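Local coordinates for protein enoyl-CoA hydratase subunit II (Geobacillus kaustophilus, PDB 2EJ5) that probably hydrates the double bond of enoyl-CoA thioesters, as a member of the crotonase family, perhaps in phenylacetic acid catabolism, at residues A[95-100]-A[115-120]; A[208-213]-A[224-229]. One frame throughout, in Å; residues are numbered along the deposited sequence.

In the fold
Contact 1 and contact 2 lie one after the other along the chain, with centres about 20 Å apart. Contact 1 pairs two neighbouring parallel strands in the core, its centre about 3 Å from that of the chain. Contact 2 packs two helices of the C-terminal part, its centre about 19 Å from the chain centre. Lys-208 joins them. Its NZ makes a salt bridge of 2.6 Å to Asp-117 OD2 and lies 2.8 Å from Lys-95 O, a probable hydrogen bond. Helix 201-216, which carries residues 208-213, is thus tied to the residues that lead into the two strands. Both contacts also touch the second subunit. Both are structural packing within the crotonase-family fold.

Contact 1 (A[95-100]-A[115-120]); sequences KPVVAA and ACDFRL
The Phe-118 ring meets Pro-96 at its edge, where Pro-96 CB lies near the ring plane, 4.5 Å from Phe-118 CE2. Val-98 CG2 approaches obliquely, 4.3 Å from Phe-118 CD2. Phe-192 of helix 185-197 adds an edge-to-face pairing with the same ring. The other flat group is the Asp-117 carboxylate. Its CG sits beside its own backbone N (chi1 -54°), which carries OD2 back to the segment 95-100. There Val-97 N donates to Asp-117 OD2 over 2.8 Å, on the anti side and 19° out of the carboxylate plane. The same OD2 makes a salt bridge with Lys-208, so two donors grip one oxygen. The Lys-208 charge, helped by the Val-97 N-H dipole, would probably favour the ionised acid.

The strands run parallel in the central sheet of the crotonase fold. The connection between them includes strand 104-106 and helix 108-115. Val-97 O accepts from Asp-117 N at 2.9 Å and, weakly, from Phe-118 N. Ala-99 then bonds both ways: its N gives to Phe-118 O, and Ala-99 O takes Leu-120 N at 2.9 Å.

On the sheet face of Val-98, Phe-118 and Leu-120, Val-98 CG1, anti to its backbone N (chi1 -176°), touches Leu-120 CG at 3.8 Å. Helix 185-197 covers this face. Ala-99 and Arg-119 point to the other face. There Ala-99 CB meets Cys-116 CB at 3.7 Å, and Cys-116 SG also packs on Val-97 CG1. The Arg-119 guanidinium turns back to Cys-116 O, with NH1 above the carbonyl plane, and its NE is held by Leu-175 O.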
# COMPACT_ATOMS: atom_id res chain seq x y z
N LYS A 95 15.36 -12.06 -12.54
CA LYS A 95 16.62 -11.32 -12.49
C LYS A 95 16.15 -9.90 -12.23
O LYS A 95 15.01 -9.58 -12.61
CB LYS A 95 17.34 -11.36 -13.84
CG LYS A 95 17.60 -12.80 -14.43
CD LYS A 95 18.95 -13.29 -14.13
CE LYS A 95 19.19 -14.73 -14.62
NZ LYS A 95 19.73 -14.70 -16.01
N PRO A 96 17.01 -9.05 -11.63
CA PRO A 96 16.56 -7.69 -11.43
C PRO A 96 16.46 -6.94 -12.74
O PRO A 96 17.28 -7.14 -13.67
CB PRO A 96 17.62 -7.07 -10.48
CG PRO A 96 18.90 -7.83 -10.77
CD PRO A 96 18.38 -9.27 -11.11
N VAL A 97 15.47 -6.07 -12.83
CA VAL A 97 15.20 -5.32 -14.05
C VAL A 97 15.08 -3.86 -13.71
O VAL A 97 14.21 -3.45 -12.89
CB VAL A 97 13.89 -5.80 -14.76
CG1 VAL A 97 13.68 -5.07 -16.06
CG2 VAL A 97 13.92 -7.32 -15.00
N VAL A 98 15.96 -3.07 -14.31
CA VAL A 98 15.93 -1.66 -14.13
C VAL A 98 15.31 -0.99 -15.33
O VAL A 98 15.76 -1.20 -16.47
CB VAL A 98 17.42 -1.12 -14.00
CG1 VAL A 98 17.39 0.36 -13.72
CG2 VAL A 98 18.19 -1.91 -12.93
N ALA A 99 14.29 -0.17 -15.11
CA ALA A 99 13.78 0.75 -16.15
C ALA A 99 14.63 2.01 -16.07
O ALA A 99 14.59 2.73 -15.08
CB ALA A 99 12.33 1.08 -15.91
N ALA A 100 15.48 2.21 -17.08
CA ALA A 100 16.25 3.43 -17.23
C ALA A 100 15.45 4.41 -18.09
O ALA A 100 15.54 4.40 -19.34
CB ALA A 100 17.61 3.11 -17.88
N ALA A 115 6.24 -1.77 -14.13
CA ALA A 115 6.42 -3.22 -13.95
C ALA A 115 7.87 -3.63 -13.63
O ALA A 115 8.13 -4.78 -13.24
CB ALA A 115 5.90 -4.02 -15.18
N CYS A 116 8.81 -2.70 -13.84
CA CYS A 116 10.22 -2.99 -13.53
C CYS A 116 10.50 -2.87 -12.04
O CYS A 116 9.70 -2.31 -11.32
CB CYS A 116 11.14 -2.07 -14.33
SG CYS A 116 11.00 -2.43 -16.14
N ASP A 117 11.64 -3.39 -11.59
CA ASP A 117 11.96 -3.43 -10.15
C ASP A 117 12.49 -2.09 -9.64
O ASP A 117 12.23 -1.71 -8.47
CB ASP A 117 13.01 -4.52 -9.86
CG ASP A 117 12.59 -5.88 -10.37
OD1 ASP A 117 11.45 -6.31 -10.06
OD2 ASP A 117 13.40 -6.54 -11.06
N PHE A 118 13.26 -1.39 -10.47
CA PHE A 118 13.81 -0.08 -10.15
C PHE A 118 13.54 0.84 -11.33
O PHE A 118 13.49 0.35 -12.49
CB PHE A 118 15.33 -0.17 -9.95
CG PHE A 118 15.75 -1.15 -8.88
CD1 PHE A 118 15.78 -0.77 -7.53
CD2 PHE A 118 16.14 -2.44 -9.22
CE1 PHE A 118 16.17 -1.65 -6.53
CE2 PHE A 118 16.55 -3.34 -8.23
CZ PHE A 118 16.57 -2.94 -6.87
N ARG A 119 13.34 2.14 -11.06
CA ARG A 119 13.09 3.15 -12.10
C ARG A 119 14.08 4.30 -11.87
O ARG A 119 14.00 4.99 -10.85
CB ARG A 119 11.64 3.71 -12.02
CG ARG A 119 10.52 2.79 -12.64
CD ARG A 119 9.10 3.14 -12.14
NE ARG A 119 9.06 2.74 -10.74
CZ ARG A 119 9.00 1.47 -10.35
NH1 ARG A 119 8.89 0.50 -11.25
NH2 ARG A 119 9.05 1.16 -9.06
N LEU A 120 15.04 4.44 -12.79
CA LEU A 120 16.01 5.52 -12.72
C LEU A 120 15.50 6.53 -13.72
O LEU A 120 15.43 6.22 -14.91
CB LEU A 120 17.42 5.04 -13.14
CG LEU A 120 18.02 3.84 -12.42
CD1 LEU A 120 19.41 3.46 -13.01
CD2 LEU A 120 18.14 4.13 -10.88

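Contact 2 (A[208-213]-A[224-229])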
# COMPACT_ATOMS: atom_id res chain seq x y z
N LYS A 208 12.10 -11.71 -5.52
CA LYS A 208 11.03 -11.37 -6.46
C LYS A 208 9.92 -12.43 -6.44
O LYS A 208 8.73 -12.10 -6.57
CB LYS A 208 11.62 -11.23 -7.86
CG LYS A 208 12.34 -9.93 -8.07
CD LYS A 208 12.99 -9.84 -9.43
CE LYS A 208 11.92 -9.65 -10.57
NZ LYS A 208 12.41 -8.83 -11.75
N ARG A 209 10.31 -13.69 -6.30
CA ARG A 209 9.34 -14.79 -6.22
C ARG A 209 8.47 -14.58 -4.98
O ARG A 209 7.22 -14.66 -5.05
CB ARG A 209 10.04 -16.15 -6.17
CG ARG A 209 9.10 -17.36 -6.36
CD ARG A 209 9.88 -18.71 -6.33
NE ARG A 209 10.89 -18.81 -7.39
CZ ARG A 209 11.75 -19.83 -7.50
NH1 ARG A 209 11.71 -20.82 -6.63
NH2 ARG A 209 12.67 -19.86 -8.46
N LEU A 210 9.12 -14.27 -3.86
CA LEU A 210 8.42 -14.05 -2.62
C LEU A 210 7.55 -12.81 -2.63
O LEU A 210 6.53 -12.77 -1.96
CB LEU A 210 9.39 -14.03 -1.43
CG LEU A 210 9.99 -15.37 -0.99
CD1 LEU A 210 10.95 -15.12 0.17
CD2 LEU A 210 8.88 -16.34 -0.57
N LEU A 211 7.97 -11.75 -3.32
CA LEU A 211 7.13 -10.55 -3.45
C LEU A 211 5.84 -10.85 -4.22
O LEU A 211 4.80 -10.31 -3.90
CB LEU A 211 7.88 -9.37 -4.09
CG LEU A 211 8.90 -8.71 -3.12
CD1 LEU A 211 9.78 -7.77 -3.87
CD2 LEU A 211 8.21 -7.96 -1.89
N ARG A 212 5.93 -11.72 -5.22
CA ARG A 212 4.78 -12.26 -5.93
C ARG A 212 3.91 -13.07 -4.98
O ARG A 212 2.69 -12.83 -4.91
CB ARG A 212 5.21 -13.13 -7.13
CG ARG A 212 5.54 -12.30 -8.38
CD ARG A 212 6.43 -13.01 -9.43
NE ARG A 212 6.25 -14.46 -9.59
CZ ARG A 212 7.25 -15.33 -9.78
NH1 ARG A 212 8.53 -14.93 -9.83
NH2 ARG A 212 6.95 -16.62 -9.92
N GLU A 213 4.52 -13.97 -4.20
CA GLU A 213 3.75 -14.77 -3.21
C GLU A 213 3.03 -13.85 -2.21
O GLU A 213 1.85 -14.06 -1.89
CB GLU A 213 4.63 -15.75 -2.44
CG GLU A 213 5.19 -16.91 -3.28
CD GLU A 213 4.14 -17.94 -3.74
OE1 GLU A 213 2.98 -17.93 -3.30
OE2 GLU A 213 4.53 -18.79 -4.56
N GLU A 224 5.20 -20.72 4.53
CA GLU A 224 5.65 -22.00 3.95
C GLU A 224 6.44 -21.74 2.65
O GLU A 224 7.50 -22.34 2.45
CB GLU A 224 4.49 -22.99 3.71
CG GLU A 224 3.88 -23.61 4.98
CD GLU A 224 4.76 -24.66 5.67
OE1 GLU A 224 5.87 -24.99 5.15
OE2 GLU A 224 4.35 -25.15 6.75
N ARG A 225 5.95 -20.80 1.81
CA ARG A 225 6.69 -20.40 0.60
C ARG A 225 8.07 -19.80 0.96
O ARG A 225 9.09 -20.07 0.31
CB ARG A 225 5.88 -19.37 -0.22
CG ARG A 225 4.45 -19.83 -0.68
CD ARG A 225 4.46 -21.03 -1.74
NE ARG A 225 4.67 -22.34 -1.11
CZ ARG A 225 3.74 -23.03 -0.43
NH1 ARG A 225 2.51 -22.55 -0.24
NH2 ARG A 225 4.06 -24.22 0.09
N GLU A 226 8.10 -18.96 1.98
CA GLU A 226 9.35 -18.33 2.40
C GLU A 226 10.41 -19.35 2.81
O GLU A 226 11.60 -19.22 2.46
CB GLU A 226 9.03 -17.42 3.57
CG GLU A 226 10.23 -16.69 4.13
CD GLU A 226 9.83 -16.00 5.45
OE1 GLU A 226 10.04 -16.62 6.50
OE2 GLU A 226 9.29 -14.87 5.41
N ALA A 227 9.99 -20.34 3.61
CA ALA A 227 10.90 -21.37 4.13
C ALA A 227 11.50 -22.17 2.98
O ALA A 227 12.70 -22.43 2.96
CB ALA A 227 10.14 -22.29 5.09
N GLU A 228 10.67 -22.51 1.99
CA GLU A 228 11.19 -23.16 0.78
C GLU A 228 12.22 -22.31 0.01
O GLU A 228 13.25 -22.83 -0.43
CB GLU A 228 10.03 -23.59 -0.14
CG GLU A 228 10.47 -24.43 -1.37
CD GLU A 228 11.48 -25.57 -1.06
OE1 GLU A 228 11.35 -26.27 -0.01
OE2 GLU A 228 12.43 -25.75 -1.87
N CYS A 229 11.95 -21.01 -0.15
CA CYS A 229 12.92 -20.11 -0.83
C CYS A 229 14.26 -20.03 -0.13
O CYS A 229 15.30 -19.96 -0.80
CB CYS A 229 12.34 -18.72 -1.00
SG CYS A 229 11.05 -18.75 -2.23
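Leu-210 reaches from helix 201-216 across to Cys-229 and Glu-226 on helix 219-235. Leu-210 CB stays back, 5.1 Å from Cys-229 SG, and the contact begins at CG. Leu-210 CG stands beside the backbone N (chi1 -74°) and comes 3.8 Å from Cys-229 SG. The two methyls then part. Leu-210 CD1 lies 4.0 Å from Cys-229 CB. Leu-210 CD2 goes deeper, to 3.6 Å from Glu-226 CA, and also touches Cys-229 SG and Arg-225 O. Leu-210 thus packs against successive turns of the facing helix. The segments run antiparallel at 173°, their axes 10.2 Å apart, as two arms of a helical hairpin in the C-terminal part of this crotonase-family chain. Leu-143 of the second subunit packs on Leu-210 too, and Gly-141 of that subunit binds the Glu-226 carboxylate.

One turn on, Glu-213 crosses the Arg-225 chain. Glu-213 CG is 4.0 Å from Arg-225 CB. Glu-213 OE1 then lies 3.6 Å from Arg-225 CG, and Glu-213 OE2 rests near Arg-225 CD. The carboxylate and guanidinium planes are 64° apart, and Glu-213 OE2 stays 5.0 Å from Arg-225 NE. An alanine in place of Glu-213 removes the carboxylate, and would probably open a gap beside the Arg-225 methylenes and leave the guanidinium without this nearby opposite charge. Arg-209 brings its CD near Cys-229 SG, while its NE pairs with Glu-94. The join therefore rests mainly on van der Waals packing, of leucine methyls on sulfur and of a carboxylate on methylenes, and the opposite charges of Glu-213 and Arg-225 are likely to add attraction at longer range.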